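Local coordinates for protein NDP-N-acetyl-D-galactosaminuronic acid dehydrogenase (Methanosarcina mazei Go1, PDB 3G79) that probably oxidises UDP-N-acetylmannosamine to the matching uronic acid, using two molecules of NAD per sugar in the manner of the UDP-glucose/GDP-mannose dehydrogenases, at residues A[114-122]-A[292-303]; A[147-155]-A[228-236]. One frame throughout, in Å; residues are numbered along the deposited sequence.

Contact 1: residues A[114-122]-A[292-303]; sequences ANPKDLEPD and HCLTKDTYHLER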
loop_
_atom_site.group_PDB
_atom_site.type_symbol
_atom_site.label_atom_id
_atom_site.label_comp_id
_atom_site.label_asym_id
_atom_site.label_seq_id
_atom_site.Cartn_x
_atom_site.Cartn_y
_atom_site.Cartn_z
ATOM N N ALA A 114 17.107 -10.960 20.885
ATOM C CA ALA A 114 16.997 -12.296 21.526
ATOM C C ALA A 114 17.867 -12.458 22.818
ATOM O O ALA A 114 18.317 -11.430 23.345
ATOM C CB ALA A 114 17.192 -13.436 20.462
ATOM N N ASN A 115 18.114 -13.667 23.360
ATOM C CA ASN A 115 17.664 -14.975 22.846
ATOM C C ASN A 115 16.157 -15.198 22.962
ATOM O O ASN A 115 15.557 -15.766 22.048
ATOM C CB ASN A 115 18.477 -16.149 23.486
ATOM C CG ASN A 115 18.003 -17.576 23.040
ATOM O OD1 ASN A 115 18.402 -18.571 23.647
ATOM N ND2 ASN A 115 17.167 -17.664 21.998
ATOM N N PRO A 116 15.532 -14.769 24.073
ATOM C CA PRO A 116 14.112 -15.108 24.067
ATOM C C PRO A 116 13.280 -14.262 23.105
ATOM O O PRO A 116 12.058 -14.376 23.099
ATOM C CB PRO A 116 13.702 -14.898 25.531
ATOM C CG PRO A 116 14.974 -15.104 26.300
ATOM C CD PRO A 116 16.008 -14.464 25.439
ATOM N N LYS A 117 13.943 -13.453 22.284
ATOM C CA LYS A 117 13.275 -12.587 21.290
ATOM C C LYS A 117 12.759 -11.247 21.872
ATOM O O LYS A 117 12.575 -11.116 23.086
ATOM C CB LYS A 117 12.139 -13.332 20.539
ATOM C CG LYS A 117 12.582 -14.470 19.618
ATOM C CD LYS A 117 12.831 -15.796 20.347
ATOM C CE LYS A 117 13.778 -16.697 19.539
ATOM N NZ LYS A 117 14.366 -17.804 20.363
ATOM N N ASP A 118 12.542 -10.268 20.983
ATOM C CA ASP A 118 11.893 -8.963 21.278
ATOM C C ASP A 118 12.483 -8.207 22.478
ATOM O O ASP A 118 13.335 -8.761 23.193
ATOM C CB ASP A 118 10.352 -9.108 21.374
ATOM C CG ASP A 118 9.890 -9.935 22.582
ATOM O OD1 ASP A 118 9.652 -11.155 22.423
ATOM O OD2 ASP A 118 9.753 -9.361 23.688
ATOM N N LEU A 119 12.126 -6.926 22.657
ATOM C CA LEU A 119 11.522 -6.062 21.636
ATOM C C LEU A 119 12.680 -5.420 20.889
ATOM O O LEU A 119 12.551 -5.032 19.733
ATOM C CB LEU A 119 10.664 -4.975 22.300
ATOM C CG LEU A 119 9.492 -4.313 21.558
ATOM C CD1 LEU A 119 8.536 -3.696 22.559
ATOM C CD2 LEU A 119 9.938 -3.253 20.559
ATOM N N GLU A 120 13.804 -5.303 21.596
ATOM C CA GLU A 120 15.065 -4.840 21.043
ATOM C C GLU A 120 16.035 -6.001 20.855
ATOM O O GLU A 120 15.970 -6.991 21.586
ATOM C CB GLU A 120 15.720 -3.787 21.951
ATOM C CG GLU A 120 15.458 -2.333 21.541
ATOM C CD GLU A 120 14.010 -1.910 21.758
ATOM O OE1 GLU A 120 13.459 -2.186 22.849
ATOM O OE2 GLU A 120 13.424 -1.299 20.844
ATOM N N PRO A 121 16.933 -5.886 19.858
ATOM C CA PRO A 121 18.021 -6.840 19.636
ATOM C C PRO A 121 19.042 -6.841 20.781
ATOM O O PRO A 121 19.053 -5.901 21.587
ATOM C CB PRO A 121 18.667 -6.322 18.359
ATOM C CG PRO A 121 17.563 -5.629 17.653
ATOM C CD PRO A 121 16.813 -4.933 18.740
ATOM N N ASP A 122 19.858 -7.897 20.878
ATOM C CA ASP A 122 21.000 -7.892 21.805
ATOM C C ASP A 122 22.187 -7.284 21.086
ATOM O O ASP A 122 22.839 -7.937 20.282
ATOM C CB ASP A 122 21.353 -9.292 22.342
ATOM C CG ASP A 122 22.621 -9.298 23.209
ATOM O OD1 ASP A 122 22.969 -8.229 23.782
ATOM O OD2 ASP A 122 23.266 -10.372 23.317
ATOM N N HIS A 292 10.607 -11.028 13.068
ATOM C CA HIS A 292 11.012 -10.002 14.012
ATOM C C HIS A 292 10.598 -8.644 13.506
ATOM O O HIS A 292 9.783 -7.953 14.129
ATOM C CB HIS A 292 12.514 -10.016 14.237
ATOM C CG HIS A 292 12.987 -11.200 14.995
ATOM N ND1 HIS A 292 12.516 -11.507 16.256
ATOM C CD2 HIS A 292 13.892 -12.161 14.680
ATOM C CE1 HIS A 292 13.107 -12.612 16.684
ATOM N NE2 HIS A 292 13.948 -13.028 15.749
ATOM N N CYS A 293 11.191 -8.276 12.371
ATOM C CA CYS A 293 10.991 -6.979 11.698
ATOM C C CYS A 293 9.521 -6.582 11.615
ATOM O O CYS A 293 9.102 -5.669 12.296
ATOM C CB CYS A 293 11.652 -7.003 10.305
ATOM S SG CYS A 293 13.457 -7.075 10.458
ATOM N N LEU A 294 8.762 -7.325 10.824
ATOM C CA LEU A 294 7.342 -7.106 10.600
ATOM C C LEU A 294 6.475 -6.923 11.843
ATOM O O LEU A 294 5.482 -6.219 11.779
ATOM C CB LEU A 294 6.775 -8.259 9.752
ATOM C CG LEU A 294 6.787 -8.106 8.240
ATOM C CD1 LEU A 294 6.297 -9.383 7.552
ATOM C CD2 LEU A 294 5.910 -6.930 7.843
ATOM N N THR A 295 6.830 -7.581 12.951
ATOM C CA THR A 295 6.058 -7.500 14.192
ATOM C C THR A 295 6.571 -6.404 15.160
ATOM O O THR A 295 5.895 -6.033 16.105
ATOM C CB THR A 295 6.034 -8.887 14.958
ATOM O OG1 THR A 295 7.354 -9.419 15.109
ATOM C CG2 THR A 295 5.215 -9.922 14.237
ATOM N N LYS A 296 7.763 -5.872 14.936
ATOM C CA LYS A 296 8.418 -5.083 15.977
ATOM C C LYS A 296 8.795 -3.703 15.535
ATOM O O LYS A 296 8.939 -2.802 16.352
ATOM C CB LYS A 296 9.665 -5.788 16.489
ATOM C CG LYS A 296 9.372 -6.645 17.638
ATOM C CD LYS A 296 9.996 -7.997 17.477
ATOM C CE LYS A 296 11.504 -7.991 17.715
ATOM N NZ LYS A 296 11.879 -9.279 18.370
ATOM N N ASP A 297 8.982 -3.542 14.245
ATOM C CA ASP A 297 9.483 -2.301 13.726
ATOM C C ASP A 297 8.552 -1.137 14.033
ATOM O O ASP A 297 9.029 -0.053 14.271
ATOM C CB ASP A 297 9.794 -2.420 12.204
ATOM C CG ASP A 297 11.181 -3.059 11.922
ATOM O OD1 ASP A 297 11.841 -3.545 12.873
ATOM O OD2 ASP A 297 11.633 -3.063 10.751
ATOM N N THR A 298 7.237 -1.314 14.062
ATOM C CA THR A 298 6.467 -0.092 14.142
ATOM C C THR A 298 6.553 0.477 15.528
ATOM O O THR A 298 6.383 1.663 15.696
ATOM C CB THR A 298 4.993 -0.148 13.600
ATOM O OG1 THR A 298 4.043 -0.083 14.673
ATOM C CG2 THR A 298 4.715 -1.311 12.735
ATOM N N TYR A 299 6.839 -0.367 16.518
ATOM C CA TYR A 299 7.096 0.118 17.884
ATOM C C TYR A 299 8.357 0.914 17.927
ATOM O O TYR A 299 8.404 1.894 18.652
ATOM C CB TYR A 299 7.074 -0.998 18.960
ATOM C CG TYR A 299 5.756 -1.733 18.909
ATOM C CD1 TYR A 299 4.539 -1.057 19.132
ATOM C CD2 TYR A 299 5.709 -3.075 18.533
ATOM C CE1 TYR A 299 3.303 -1.744 19.046
ATOM C CE2 TYR A 299 4.496 -3.759 18.437
ATOM C CZ TYR A 299 3.299 -3.088 18.689
ATOM O OH TYR A 299 2.135 -3.782 18.547
ATOM N N HIS A 300 9.355 0.514 17.142
ATOM C CA HIS A 300 10.523 1.353 16.926
ATOM C C HIS A 300 10.265 2.742 16.290
ATOM O O HIS A 300 10.869 3.721 16.733
ATOM C CB HIS A 300 11.590 0.592 16.175
ATOM C CG HIS A 300 12.009 -0.654 16.875
ATOM N ND1 HIS A 300 11.968 -1.898 16.282
ATOM C CD2 HIS A 300 12.462 -0.850 18.135
ATOM C CE1 HIS A 300 12.385 -2.807 17.143
ATOM N NE2 HIS A 300 12.672 -2.199 18.280
ATOM N N LEU A 301 9.372 2.831 15.296
ATOM C CA LEU A 301 8.957 4.136 14.733
ATOM C C LEU A 301 8.261 4.967 15.789
ATOM O O LEU A 301 8.563 6.153 15.989
ATOM C CB LEU A 301 7.993 3.987 13.537
ATOM C CG LEU A 301 8.415 4.256 12.095
ATOM C CD1 LEU A 301 7.193 4.702 11.256
ATOM C CD2 LEU A 301 9.473 5.313 12.038
ATOM N N GLU A 302 7.309 4.334 16.449
ATOM C CA GLU A 302 6.607 4.977 17.528
ATOM C C GLU A 302 7.559 5.547 18.537
ATOM O O GLU A 302 7.491 6.738 18.767
ATOM C CB GLU A 302 5.584 4.048 18.168
ATOM C CG GLU A 302 4.595 3.513 17.190
ATOM C CD GLU A 302 3.825 4.588 16.345
ATOM O OE1 GLU A 302 3.769 5.782 16.695
ATOM O OE2 GLU A 302 3.241 4.211 15.319
ATOM N N ARG A 303 8.452 4.744 19.135
ATOM C CA ARG A 303 9.424 5.300 20.084
ATOM C C ARG A 303 10.235 6.376 19.356
ATOM O O ARG A 303 10.381 7.486 19.855
ATOM C CB ARG A 303 10.356 4.246 20.650
ATOM C CG ARG A 303 11.221 4.792 21.786
ATOM C CD ARG A 303 12.415 3.892 22.147
ATOM N NE ARG A 303 12.106 2.924 23.194
ATOM C CZ ARG A 303 11.922 1.620 22.982
ATOM N NH1 ARG A 303 12.017 1.128 21.742
ATOM N NH2 ARG A 303 11.620 0.801 24.000
#

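Contact 2: residues A[147-155]-A[228-236]; sequences STITPGTTE and ATAAEVTKT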
loop_
_atom_site.group_PDB
_atom_site.type_symbol
_atom_site.label_atom_id
_atom_site.label_comp_id
_atom_site.label_asym_id
_atom_site.label_seq_id
_atom_site.Cartn_x
_atom_site.Cartn_y
_atom_site.Cartn_z
ATOM N N SER A 147 25.466 -2.873 10.905
ATOM C CA SER A 147 24.493 -3.720 11.653
ATOM C C SER A 147 23.101 -3.055 11.695
ATOM O O SER A 147 22.974 -1.840 11.763
ATOM C CB SER A 147 24.957 -3.995 13.090
ATOM O OG SER A 147 26.325 -4.418 13.171
ATOM N N THR A 148 22.050 -3.867 11.655
ATOM C CA THR A 148 20.673 -3.378 11.748
ATOM C C THR A 148 20.447 -2.709 13.113
ATOM O O THR A 148 20.604 -3.342 14.139
ATOM C CB THR A 148 19.696 -4.568 11.522
ATOM O OG1 THR A 148 19.836 -5.064 10.179
ATOM C CG2 THR A 148 18.243 -4.164 11.809
ATOM N N ILE A 149 20.133 -1.419 13.121
ATOM C CA ILE A 149 19.952 -0.684 14.382
ATOM C C ILE A 149 18.585 -0.033 14.425
ATOM O O ILE A 149 17.863 -0.082 13.431
ATOM C CB ILE A 149 21.069 0.335 14.649
ATOM C CG1 ILE A 149 21.279 1.241 13.423
ATOM C CG2 ILE A 149 22.368 -0.412 15.080
ATOM C CD1 ILE A 149 22.431 2.310 13.552
ATOM N N THR A 150 18.215 0.546 15.566
ATOM C CA THR A 150 16.894 1.171 15.720
ATOM C C THR A 150 16.995 2.651 15.566
ATOM O O THR A 150 18.000 3.242 15.956
ATOM C CB THR A 150 16.289 0.931 17.115
ATOM O OG1 THR A 150 17.118 1.563 18.102
ATOM C CG2 THR A 150 16.214 -0.515 17.398
ATOM N N PRO A 151 15.929 3.286 15.065
ATOM C CA PRO A 151 16.083 4.709 14.913
ATOM C C PRO A 151 16.681 5.365 16.146
ATOM O O PRO A 151 16.168 5.157 17.241
ATOM C CB PRO A 151 14.642 5.184 14.691
ATOM C CG PRO A 151 14.053 4.053 13.887
ATOM C CD PRO A 151 14.657 2.805 14.492
ATOM N N GLY A 152 17.725 6.174 15.947
ATOM C CA GLY A 152 18.268 7.034 16.990
ATOM C C GLY A 152 19.587 6.503 17.531
ATOM O O GLY A 152 20.264 7.171 18.287
ATOM N N THR A 153 19.949 5.292 17.129
ATOM C CA THR A 153 21.200 4.672 17.549
ATOM C C THR A 153 22.471 5.430 17.058
ATOM O O THR A 153 23.352 5.785 17.869
ATOM C CB THR A 153 21.198 3.191 17.122
ATOM O OG1 THR A 153 20.001 2.553 17.616
ATOM C CG2 THR A 153 22.471 2.469 17.609
ATOM N N THR A 154 22.564 5.705 15.754
ATOM C CA THR A 154 23.705 6.445 15.233
ATOM C C THR A 154 23.981 7.758 15.974
ATOM O O THR A 154 25.087 7.937 16.518
ATOM C CB THR A 154 23.608 6.687 13.728
ATOM O OG1 THR A 154 23.339 5.444 13.116
ATOM C CG2 THR A 154 24.937 7.203 13.148
ATOM N N GLU A 155 22.995 8.660 15.978
ATOM C CA GLU A 155 23.148 9.989 16.594
ATOM C C GLU A 155 23.093 9.887 18.119
ATOM O O GLU A 155 23.453 10.822 18.818
ATOM C CB GLU A 155 22.042 10.948 16.140
ATOM C CG GLU A 155 21.926 11.160 14.640
ATOM C CD GLU A 155 22.751 12.312 14.142
ATOM O OE1 GLU A 155 23.496 12.904 14.964
ATOM O OE2 GLU A 155 22.676 12.633 12.931
ATOM N N ALA A 228 21.849 9.874 8.435
ATOM C CA ALA A 228 21.930 8.612 9.208
ATOM C C ALA A 228 20.568 8.205 9.791
ATOM O O ALA A 228 20.151 7.017 9.698
ATOM C CB ALA A 228 22.937 8.761 10.316
ATOM N N THR A 229 19.888 9.174 10.409
ATOM C CA THR A 229 18.592 8.922 11.023
ATOM C C THR A 229 17.591 8.480 9.965
ATOM O O THR A 229 16.786 7.602 10.231
ATOM C CB THR A 229 18.053 10.165 11.773
ATOM O OG1 THR A 229 18.976 10.537 12.814
ATOM C CG2 THR A 229 16.705 9.876 12.416
ATOM N N ALA A 230 17.641 9.066 8.772
ATOM C CA ALA A 230 16.718 8.686 7.688
ATOM C C ALA A 230 17.003 7.254 7.215
ATOM O O ALA A 230 16.101 6.503 6.892
ATOM C CB ALA A 230 16.835 9.655 6.557
ATOM N N ALA A 231 18.276 6.880 7.235
ATOM C CA ALA A 231 18.696 5.534 6.884
ATOM C C ALA A 231 18.076 4.559 7.824
ATOM O O ALA A 231 17.549 3.597 7.387
ATOM C CB ALA A 231 20.279 5.398 6.892
ATOM N N GLU A 232 18.145 4.816 9.131
ATOM C CA GLU A 232 17.600 3.902 10.154
ATOM C C GLU A 232 16.090 3.746 10.051
ATOM O O GLU A 232 15.554 2.649 10.242
ATOM C CB GLU A 232 17.937 4.391 11.570
ATOM C CG GLU A 232 19.425 4.242 12.015
ATOM C CD GLU A 232 19.713 5.227 13.104
ATOM O OE1 GLU A 232 18.916 6.174 13.225
ATOM O OE2 GLU A 232 20.649 5.057 13.870
ATOM N N VAL A 233 15.415 4.855 9.791
ATOM C CA VAL A 233 13.980 4.885 9.594
ATOM C C VAL A 233 13.560 4.158 8.328
ATOM O O VAL A 233 12.521 3.519 8.288
ATOM C CB VAL A 233 13.495 6.335 9.608
ATOM C CG1 VAL A 233 12.097 6.462 9.111
ATOM C CG2 VAL A 233 13.618 6.853 11.037
ATOM N N THR A 234 14.403 4.184 7.317
ATOM C CA THR A 234 14.072 3.494 6.065
ATOM C C THR A 234 13.763 2.031 6.251
ATOM O O THR A 234 12.714 1.554 5.778
ATOM C CB THR A 234 15.177 3.620 5.025
ATOM O OG1 THR A 234 15.281 4.991 4.614
ATOM C CG2 THR A 234 14.871 2.691 3.802
ATOM N N LYS A 235 14.647 1.335 6.962
ATOM C CA LYS A 235 14.424 -0.070 7.260
ATOM C C LYS A 235 13.206 -0.346 8.143
ATOM O O LYS A 235 12.513 -1.357 7.942
ATOM C CB LYS A 235 15.719 -0.724 7.793
ATOM C CG LYS A 235 15.607 -1.491 9.066
ATOM C CD LYS A 235 14.970 -2.868 8.965
ATOM C CE LYS A 235 14.870 -3.354 10.449
ATOM N NZ LYS A 235 14.413 -4.735 10.739
ATOM N N THR A 236 12.897 0.532 9.100
ATOM C CA THR A 236 11.682 0.281 9.881
ATOM C C THR A 236 10.466 0.555 9.004
ATOM O O THR A 236 9.565 -0.277 8.953
ATOM C CB THR A 236 11.590 0.995 11.290
ATOM O OG1 THR A 236 11.367 2.395 11.121
ATOM C CG2 THR A 236 12.839 0.776 12.117
HETATM O O HOH W 1 16.243 0.861 11.726
#

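Contact 1: residues A[114-122]-A[292-303]
Bent at chi2 (70°), the E120 chain folds back so that its carboxylate meets H300 and R303, while R303, its CG anti to the backbone N (chi1 -171°) and its chain extended as far as chi3, where it bends, brings its guanidinium to the same oxygen. The contact joins the loop between strand 104-107 and helix 124-136 of the Rossmann-type NAD-binding domain to helix 293-305 of the central domain, near the surface. E120 OE2 receives both partners: R303 NH1 at 2.9 Å, a salt bridge whose hydrogen bond is weak, and H300 NE2 at 2.8 Å, also a weak bond. The carboxylate comes to the edge of the imidazole, the two planes 74° apart. H300 NE2 also gives a weak bond to L119 O, 3.2 Å away, so one N-H is shared between a side chain and the loop backbone, and neither bond is straight.

A turn back along the helix, the K296 chain runs alongside the D118-L119 backbone. Its CE lies 3.7 Å from L119 O, and the ammonium donates to H292 ND1 at 3.1 Å from outside the ring plane, a bond that would limit how that imidazole turns. With an alanine here, H292 ND1 would probably lose this donor, its ring would be freer to turn, and a gap would open beside D118 and L119. Apolar contact is slight: L119 CD2 lies 4.0 Å from Y299 CB, the side chains crossing almost at a right angle. At the other end K117, though poorly ordered, brings CG to the edge of the H292 ring in its plane, 3.5 Å from CE1.

Contact 2: residues A[147-155]-A[228-236]
E232 carries the polar part of this contact, its extended chain reaching from helix 228-258 to the backbone of G152 and T154, where the 150-153 turn leads into helix 154-166. G152 N donates to E232 OE1 at 3.0 Å, almost straight at 177°, though from above the carboxylate plane. The other oxygen is gripped twice by one residue: T154 N meets E232 OE2 at 2.8 Å nearly along the C-O axis, and T154 OG1, also at 2.8 Å from OE2, comes in from above the plane. With OG1 anti to the carbonyl carbon (chi1 -51°), the hydroxyl sits beside its own backbone N, and both donors can reach the same acceptor. Three bonds thus hold a buried carboxylate in place, and the first turn of helix 154-166 would probably favour its negative charge. A water modelled between I149 O and E232 O sits at suspiciously short distances, and its details are doubtful.

Bonds inside the loop shape the receptor. T150 to T153 form a type II beta turn, G152 taking the backbone angles that suit glycine. T153 N closes it on T150 O, and T153 OG1 adds a 2.7 Å bond to the same oxygen, in the carbonyl plane on a lone pair.

Apolar contacts extend along the helix. The P151 ring covers one turn, its CD 3.6 Å from T236 CG2 and its CG 4.0 Å from V233 CG2. Nearer the helix start, T154 CG2 packs on A228 CB at 3.8 Å, and I149 CG1 lies 3.8 Å from E232 CG. T229 and V233 also pack against I261 of the second subunit.

The loop from strand 142-145 to helix 154-166 is thus pinned to the long helix after strand 223-227, an interface of Rossmann-type and central domains characteristic of this dehydrogenase family.

How the contacts relate
Both contacts tie the NAD-binding domain to the central domain, with their centres about 13 Å apart, and contact 2 is nested in the chain loop that contact 1 closes. They meet where helix 293-305 lies against helix 228-258: D297 OD2 of contact 1 forms a long, weak ion pair with K235 NZ of contact 2 at 3.2 Å, and L301 CD2 lies 3.6 Å from T236 OG1. N239, further along helix 228-258, hydrogen-bonds D297 as well. C293 packs on K235 and sits in the GGHC sequence that in relatives carries the catalytic cysteine, so this junction is probably at the active site. Both contacts also touch the second subunit.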